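Local coordinates for protein fatty acid amide hydrolase (Candida albicans, PDB 6KVR) that probably hydrolyses monocarboxylic acid amides to the carboxylate and ammonium, as a member of the amidase signature family of serine hydrolases, at residues 44-49 / 107-112; 103-108 / 128-133; 352-357 / 508-513. All blocks are in the same frame, centred on the assembly; numbering follows the deposited sequence.

Contacts 1 and 2 are neighbours that share helix 100-118, with centres about 12 Å apart. Their segments overlap at Phe107 and Ala108. Contact 1 lays the loop after helix 20-40 on this helix, and contact 2 packs helix 126-143 against it. They touch through Tyr46 OH and Lys105 NZ, 3.2 Å apart, probably a weak hydrogen bond. Contact 3 joins two loops far from both: its centre is about 40 Å from that of contact 1 and about 45 Å from that of contact 2, across the chain's centre from contact 2. All three lie away from the predicted catalytic residues Lys158, Ser233 and Ser257. Each is centred 23 to 25 Å from the centre of the chain.

Contact 1 (44-49 / 107-112); sequences KNYTIE and FAHRAT
Segment 44-49 is a short 3-10 turn (44-46) running into a loop, and it meets one side of helix 100-118 at residues 107-112. The nearest CA atoms are those of Tyr46 and His109, 5.2 Å apart. Tyr46 carries the contact. Its CG lies anti to its carbonyl carbon (chi1 -71°), and the ring lies over His109. The two rings form an offset stack, centroids 4.7 Å apart and planes at 10°. The overlap is at the rim, where Tyr46 CD1 sits 3.7 Å from His109 CG. His109 CB adds a CH-pi contact, 3.9 Å from the Tyr46 ring centroid and almost on the ring normal. His109 ND1 hydrogen-bonds to Glu78 OE2, which probably helps fix the turn of the imidazole. Tyr46 CB packs 3.7 Å from Thr112 CB. Thr112 OG1 lies near the plane of the Tyr46 ring, at its edge, and hydrogen-bonds to Ala108 O (2.9 Å) from above the carbonyl plane, not on a lone pair. That carbonyl also accepts from Thr112 N. No hydrogen bond crosses between the segments. The arrangement is an aromatic offset stack that seats an N-terminal loop on a helix of the amidase fold.

Contact 2 (103-108 / 128-133); sequences VFKAFA and EGLKQA
Phe104 lays one face of its ring over the backbone of Gly129. Its CG is anti to the backbone N (chi1 175°), which sends the ring out from helix 100-118 to helix 126-143. The tip does the touching: Phe104 CZ lies 3.5 Å from Gly129 C, offset toward the rim of the ring. Gly129 has no side chain, so the ring can rest directly on the main chain. Farther round the ring, Phe104 CE2 comes within 3.4 Å of Leu130 N, an oblique approach. The same CE2 is 4.1 Å from Leu130 CB. Ala108 CB, one turn along the phenylalanine's own helix, covers the opposite face of the Phe104 ring at 3.9 Å above the plane. The ring is therefore held between its own helix and the partner helix.

At the root of the side chain, Phe104 CB meets Ala133 CB at 3.9 Å. Phe104 and Ala133 also have the nearest CA atoms, 6.7 Å apart. Gly129 and Ala133 are one turn apart and present a low surface to the aromatic side chain. Lys105 lies at the exposed margin. Its chain bends at chi3 and chi4, and Lys105 CE reaches Leu130 CD1 at 4.2 Å, crossing it obliquely. The contact is apolar, with no hydrogen bond between the two segments.

The helix segments run nearly antiparallel, at 157°, with axes 10.0 Å apart. The chain between the two helices includes the short edge strand 123-124. Tyr198, just before strand 199-201, meets the Phe104 ring edge-to-face. Helices 76-82 and 86-94 also pack on helix 100-118, against Ala106, Val103 and Phe107.

Contact 3 (352-357 / 508-513); sequences LVRVSP and DKWTEE
Two largely irregular segments meet here, one ending at the first residue of helix 357-372, the other leading into the short helix 512-515, with their closest CA atoms, those of Pro357 and Asp508, 5.0 Å apart. The indole of Trp510 sits between two side chains of the other segment. Its CG lies anti to the carbonyl carbon (chi1 -65°), which directs the six-membered ring toward segment 352-357.

Arg354 covers one face. Its CG is anti to the backbone N, and a bend at chi3 (61°) lays the guanidinium over the ring. The two groups approach tip to tip, with Arg354 CZ 3.5 Å from Trp510 CZ3. Their planes are 27° apart, so the stack is slightly splayed.

Pro357 covers the opposite face. Pro357 CD lies 3.8 Å from the centroid of the six-membered ring of Trp510, close to the normal, in a CH-pi contact. Pro357 and the indole cross at about a right angle. The proline also packs on the other backbone: Pro357 CB is 3.6 Å from Asp508 C, and Pro357 CG is 3.6 Å from Lys509 C.

The polar ends have partners outside the contact. Arg354 NE hydrogen-bonds to Asn528 OD1, and Asp508 forms a salt bridge with Arg361 of helix 357-372.

No hydrogen bond joins the segments directly. The contact rests on a guanidinium-indole stack, a CH-pi contact and the packing of Pro357 on the backbone of Asp508 and Lys509. A cation-pi attraction probably adds to the stack, and the bond to Asn528 probably helps keep the guanidinium turned to the indole.

Contact 1 (44-49 / 107-112)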
# COMPACT_ATOMS: atom_id res chain seq x y z
N LYS A 44 15.10 22.93 -37.98
CA LYS A 44 14.54 24.08 -38.69
C LYS A 44 13.55 23.66 -39.78
O LYS A 44 12.54 24.33 -39.99
CB LYS A 44 15.66 24.93 -39.30
CG LYS A 44 15.35 26.42 -39.20
CD LYS A 44 15.70 27.16 -40.48
CE LYS A 44 15.03 28.52 -40.53
NZ LYS A 44 15.12 29.12 -41.91
N ASN A 45 13.81 22.55 -40.46
CA ASN A 45 12.87 22.09 -41.48
C ASN A 45 11.49 21.78 -40.89
O ASN A 45 10.49 21.83 -41.61
CB ASN A 45 13.43 20.87 -42.20
CG ASN A 45 14.18 19.93 -41.26
OD1 ASN A 45 15.05 20.37 -40.49
ND2 ASN A 45 13.85 18.63 -41.33
N TYR A 46 11.42 21.48 -39.59
CA TYR A 46 10.15 21.21 -38.93
C TYR A 46 9.52 22.46 -38.33
O TYR A 46 8.40 22.39 -37.81
CB TYR A 46 10.32 20.16 -37.83
CG TYR A 46 10.56 18.76 -38.35
CD1 TYR A 46 10.40 18.45 -39.70
CD2 TYR A 46 10.96 17.75 -37.48
CE1 TYR A 46 10.63 17.17 -40.17
CE2 TYR A 46 11.19 16.46 -37.94
CZ TYR A 46 11.02 16.17 -39.28
OH TYR A 46 11.25 14.89 -39.73
N THR A 47 10.22 23.59 -38.38
CA THR A 47 9.75 24.83 -37.80
C THR A 47 9.01 25.64 -38.87
O THR A 47 8.92 25.25 -40.04
CB THR A 47 10.92 25.61 -37.19
OG1 THR A 47 10.44 26.46 -36.14
CG2 THR A 47 11.63 26.49 -38.24
N ILE A 48 8.48 26.79 -38.45
CA ILE A 48 7.62 27.60 -39.30
C ILE A 48 7.77 29.06 -38.89
O ILE A 48 8.25 29.37 -37.79
CB ILE A 48 6.16 27.07 -39.20
CG1 ILE A 48 5.93 26.00 -40.27
CG2 ILE A 48 5.09 28.18 -39.16
CD1 ILE A 48 4.57 25.43 -40.27
N GLU A 49 7.43 29.97 -39.80
CA GLU A 49 7.35 31.39 -39.51
C GLU A 49 5.98 31.68 -38.90
O GLU A 49 4.95 31.46 -39.55
CB GLU A 49 7.58 32.22 -40.77
CG GLU A 49 9.04 32.62 -40.97
CD GLU A 49 9.41 32.92 -42.42
OE1 GLU A 49 8.62 33.57 -43.16
OE2 GLU A 49 10.51 32.49 -42.83
N PHE A 107 5.27 12.39 -36.17
CA PHE A 107 5.12 12.87 -34.80
C PHE A 107 6.23 13.85 -34.44
O PHE A 107 5.98 14.87 -33.78
CB PHE A 107 5.11 11.68 -33.84
CG PHE A 107 3.78 10.99 -33.77
CD1 PHE A 107 2.75 11.55 -33.03
CD2 PHE A 107 3.56 9.80 -34.45
CE1 PHE A 107 1.52 10.93 -32.97
CE2 PHE A 107 2.34 9.18 -34.40
CZ PHE A 107 1.31 9.74 -33.65
N ALA A 108 7.46 13.59 -34.89
CA ALA A 108 8.56 14.50 -34.60
C ALA A 108 8.29 15.89 -35.18
O ALA A 108 8.52 16.91 -34.51
CB ALA A 108 9.87 13.92 -35.16
N HIS A 109 7.83 15.93 -36.44
CA HIS A 109 7.40 17.19 -37.04
C HIS A 109 6.29 17.83 -36.21
O HIS A 109 6.38 19.01 -35.84
CB HIS A 109 6.93 16.91 -38.48
CG HIS A 109 6.73 18.13 -39.32
ND1 HIS A 109 6.51 18.07 -40.68
CD2 HIS A 109 6.71 19.45 -39.00
CE1 HIS A 109 6.37 19.29 -41.16
NE2 HIS A 109 6.49 20.15 -40.16
N ARG A 110 5.24 17.07 -35.89
CA ARG A 110 4.12 17.64 -35.16
C ARG A 110 4.53 18.11 -33.77
O ARG A 110 3.98 19.10 -33.26
CB ARG A 110 2.96 16.64 -35.10
CG ARG A 110 1.60 17.28 -34.79
CD ARG A 110 0.41 16.38 -35.19
NE ARG A 110 -0.85 16.84 -34.60
CZ ARG A 110 -2.06 16.44 -34.97
NH1 ARG A 110 -2.23 15.58 -35.97
NH2 ARG A 110 -3.12 16.92 -34.34
N ALA A 111 5.52 17.44 -33.15
CA ALA A 111 5.97 17.84 -31.81
C ALA A 111 6.78 19.13 -31.87
O ALA A 111 6.71 19.95 -30.95
CB ALA A 111 6.78 16.72 -31.16
N THR A 112 7.56 19.33 -32.94
CA THR A 112 8.31 20.58 -33.07
C THR A 112 7.36 21.76 -33.24
O THR A 112 7.57 22.83 -32.64
CB THR A 112 9.28 20.51 -34.25
OG1 THR A 112 10.10 19.34 -34.14
CG2 THR A 112 10.18 21.73 -34.29

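Contact 2 (103-108 / 128-133)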
# COMPACT_ATOMS: atom_id res chain seq x y z
N VAL A 103 6.54 6.75 -39.17
CA VAL A 103 5.65 7.12 -38.08
C VAL A 103 6.33 8.10 -37.14
O VAL A 103 5.71 9.07 -36.68
CB VAL A 103 5.15 5.86 -37.35
CG1 VAL A 103 4.56 6.23 -35.98
CG2 VAL A 103 4.12 5.14 -38.20
N PHE A 104 7.63 7.91 -36.88
CA PHE A 104 8.36 8.82 -36.01
C PHE A 104 8.46 10.22 -36.60
O PHE A 104 8.28 11.22 -35.89
CB PHE A 104 9.75 8.27 -35.72
CG PHE A 104 10.60 9.21 -34.93
CD1 PHE A 104 10.38 9.38 -33.57
CD2 PHE A 104 11.58 9.96 -35.54
CE1 PHE A 104 11.15 10.25 -32.84
CE2 PHE A 104 12.35 10.84 -34.82
CZ PHE A 104 12.14 10.99 -33.47
N LYS A 105 8.79 10.31 -37.89
CA LYS A 105 9.04 11.61 -38.51
C LYS A 105 7.79 12.48 -38.51
O LYS A 105 7.89 13.71 -38.38
CB LYS A 105 9.56 11.43 -39.94
CG LYS A 105 10.80 10.56 -40.05
CD LYS A 105 11.51 10.77 -41.38
CE LYS A 105 12.98 11.08 -41.20
NZ LYS A 105 13.15 12.50 -40.78
N ALA A 106 6.62 11.87 -38.66
CA ALA A 106 5.39 12.65 -38.60
C ALA A 106 5.20 13.25 -37.21
O ALA A 106 5.05 14.46 -37.05
CB ALA A 106 4.19 11.79 -38.98
N PHE A 107 5.27 12.39 -36.17
CA PHE A 107 5.12 12.87 -34.80
C PHE A 107 6.23 13.85 -34.44
O PHE A 107 5.98 14.87 -33.78
CB PHE A 107 5.11 11.68 -33.84
CG PHE A 107 3.78 10.99 -33.77
CD1 PHE A 107 2.75 11.55 -33.03
CD2 PHE A 107 3.56 9.80 -34.45
CE1 PHE A 107 1.52 10.93 -32.97
CE2 PHE A 107 2.34 9.18 -34.40
CZ PHE A 107 1.31 9.74 -33.65
N ALA A 108 7.46 13.59 -34.89
CA ALA A 108 8.56 14.50 -34.60
C ALA A 108 8.29 15.89 -35.18
O ALA A 108 8.52 16.91 -34.51
CB ALA A 108 9.87 13.92 -35.16
N GLU A 128 18.32 11.38 -31.84
CA GLU A 128 18.35 10.12 -31.12
C GLU A 128 17.06 9.35 -31.33
O GLU A 128 17.08 8.12 -31.45
CB GLU A 128 18.58 10.35 -29.63
CG GLU A 128 19.87 11.07 -29.28
CD GLU A 128 19.95 11.37 -27.80
OE1 GLU A 128 19.50 10.52 -27.00
OE2 GLU A 128 20.44 12.46 -27.42
N GLY A 129 15.93 10.05 -31.35
CA GLY A 129 14.67 9.39 -31.66
C GLY A 129 14.72 8.69 -33.00
O GLY A 129 14.30 7.53 -33.11
N LEU A 130 15.27 9.36 -34.02
CA LEU A 130 15.36 8.76 -35.35
C LEU A 130 16.15 7.45 -35.32
O LEU A 130 15.73 6.44 -35.88
CB LEU A 130 15.98 9.76 -36.33
CG LEU A 130 16.09 9.26 -37.78
CD1 LEU A 130 14.73 8.73 -38.25
CD2 LEU A 130 16.66 10.32 -38.75
N LYS A 131 17.31 7.47 -34.66
CA LYS A 131 18.12 6.26 -34.53
C LYS A 131 17.36 5.14 -33.82
O LYS A 131 17.45 3.98 -34.22
CB LYS A 131 19.42 6.59 -33.78
CG LYS A 131 20.50 7.13 -34.70
CD LYS A 131 21.68 7.65 -33.90
CE LYS A 131 22.41 8.74 -34.65
NZ LYS A 131 22.91 8.27 -35.97
N GLN A 132 16.59 5.47 -32.78
CA GLN A 132 15.76 4.47 -32.13
C GLN A 132 14.74 3.88 -33.10
O GLN A 132 14.50 2.67 -33.11
CB GLN A 132 15.02 5.06 -30.93
CG GLN A 132 15.86 5.56 -29.81
CD GLN A 132 14.99 6.24 -28.77
OE1 GLN A 132 14.05 5.64 -28.25
NE2 GLN A 132 15.30 7.51 -28.47
N ALA A 133 14.07 4.75 -33.87
CA ALA A 133 13.09 4.25 -34.82
C ALA A 133 13.74 3.37 -35.87
O ALA A 133 13.14 2.39 -36.33
CB ALA A 133 12.35 5.41 -35.50

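Contact 3 (352-357 / 508-513)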
# COMPACT_ATOMS: atom_id res chain seq x y z
N LEU A 352 -17.20 23.37 -1.76
CA LEU A 352 -16.15 24.32 -1.45
C LEU A 352 -16.10 25.49 -2.43
O LEU A 352 -16.13 26.64 -2.01
CB LEU A 352 -14.78 23.62 -1.43
CG LEU A 352 -14.76 22.39 -0.52
CD1 LEU A 352 -13.40 21.75 -0.51
CD2 LEU A 352 -15.20 22.78 0.89
N VAL A 353 -16.00 25.21 -3.73
CA VAL A 353 -15.83 26.24 -4.74
C VAL A 353 -16.81 25.97 -5.88
O VAL A 353 -16.71 24.95 -6.58
CB VAL A 353 -14.39 26.32 -5.27
CG1 VAL A 353 -14.25 27.43 -6.32
CG2 VAL A 353 -13.39 26.56 -4.11
N ARG A 354 -17.74 26.90 -6.09
CA ARG A 354 -18.69 26.85 -7.19
C ARG A 354 -17.96 26.83 -8.53
O ARG A 354 -16.93 27.50 -8.71
CB ARG A 354 -19.63 28.05 -7.09
CG ARG A 354 -20.57 28.27 -8.27
CD ARG A 354 -21.36 29.57 -8.12
NE ARG A 354 -20.49 30.75 -8.08
CZ ARG A 354 -20.92 32.00 -8.21
NH1 ARG A 354 -22.21 32.26 -8.42
NH2 ARG A 354 -20.05 33.00 -8.14
N VAL A 355 -18.48 26.05 -9.49
CA VAL A 355 -17.86 25.95 -10.80
C VAL A 355 -18.41 27.06 -11.68
O VAL A 355 -19.48 27.62 -11.42
CB VAL A 355 -18.06 24.56 -11.46
CG1 VAL A 355 -17.50 23.45 -10.58
CG2 VAL A 355 -19.54 24.29 -11.77
N SER A 356 -17.65 27.39 -12.73
CA SER A 356 -17.98 28.47 -13.65
C SER A 356 -18.95 27.98 -14.72
O SER A 356 -19.14 26.78 -14.89
CB SER A 356 -16.69 29.02 -14.26
OG SER A 356 -16.26 28.18 -15.32
N PRO A 357 -19.56 28.90 -15.47
CA PRO A 357 -20.65 28.53 -16.39
C PRO A 357 -20.29 27.44 -17.39
O PRO A 357 -21.11 26.53 -17.60
CB PRO A 357 -20.98 29.85 -17.10
CG PRO A 357 -20.76 30.86 -16.00
CD PRO A 357 -19.53 30.37 -15.25
N ASP A 508 -21.65 31.17 -22.15
CA ASP A 508 -21.12 30.76 -20.85
C ASP A 508 -20.82 32.00 -20.00
O ASP A 508 -19.67 32.37 -19.75
CB ASP A 508 -19.87 29.90 -21.03
CG ASP A 508 -20.19 28.52 -21.63
OD1 ASP A 508 -21.21 27.93 -21.21
OD2 ASP A 508 -19.44 28.03 -22.50
N LYS A 509 -21.88 32.65 -19.53
CA LYS A 509 -21.73 33.81 -18.66
C LYS A 509 -22.59 33.64 -17.42
O LYS A 509 -23.50 32.80 -17.38
CB LYS A 509 -22.08 35.14 -19.36
CG LYS A 509 -23.36 35.15 -20.16
CD LYS A 509 -23.29 36.19 -21.28
CE LYS A 509 -24.67 36.74 -21.63
NZ LYS A 509 -25.77 35.71 -21.58
N TRP A 510 -22.25 34.40 -16.39
CA TRP A 510 -22.98 34.32 -15.13
C TRP A 510 -24.41 34.77 -15.36
O TRP A 510 -24.67 35.68 -16.15
CB TRP A 510 -22.31 35.19 -14.07
CG TRP A 510 -20.90 34.78 -13.62
CD1 TRP A 510 -19.74 35.48 -13.83
CD2 TRP A 510 -20.53 33.60 -12.87
NE1 TRP A 510 -18.68 34.81 -13.26
CE2 TRP A 510 -19.13 33.65 -12.68
CE3 TRP A 510 -21.24 32.51 -12.35
CZ2 TRP A 510 -18.43 32.66 -11.98
CZ3 TRP A 510 -20.53 31.51 -11.65
CH2 TRP A 510 -19.15 31.60 -11.48
N THR A 511 -25.35 34.13 -14.68
CA THR A 511 -26.73 34.60 -14.70
C THR A 511 -26.96 35.64 -13.60
O THR A 511 -26.10 35.90 -12.76
CB THR A 511 -27.70 33.45 -14.52
OG1 THR A 511 -27.86 33.20 -13.11
CG2 THR A 511 -27.19 32.20 -15.23
N GLU A 512 -28.17 36.22 -13.62
CA GLU A 512 -28.53 37.20 -12.60
C GLU A 512 -28.72 36.53 -11.24
O GLU A 512 -28.39 37.12 -10.21
CB GLU A 512 -29.80 37.96 -13.01
CG GLU A 512 -30.07 39.24 -12.22
CD GLU A 512 -29.18 40.41 -12.61
OE1 GLU A 512 -27.96 40.22 -12.81
OE2 GLU A 512 -29.71 41.54 -12.74
N GLU A 513 -29.24 35.31 -11.24
CA GLU A 513 -29.25 34.53 -10.01
C GLU A 513 -27.83 34.25 -9.52
O GLU A 513 -27.57 34.23 -8.32
CB GLU A 513 -30.01 33.22 -10.22
CG GLU A 513 -30.29 32.44 -8.93
CD GLU A 513 -31.12 33.23 -7.91
OE1 GLU A 513 -31.99 34.03 -8.34
OE2 GLU A 513 -30.90 33.04 -6.69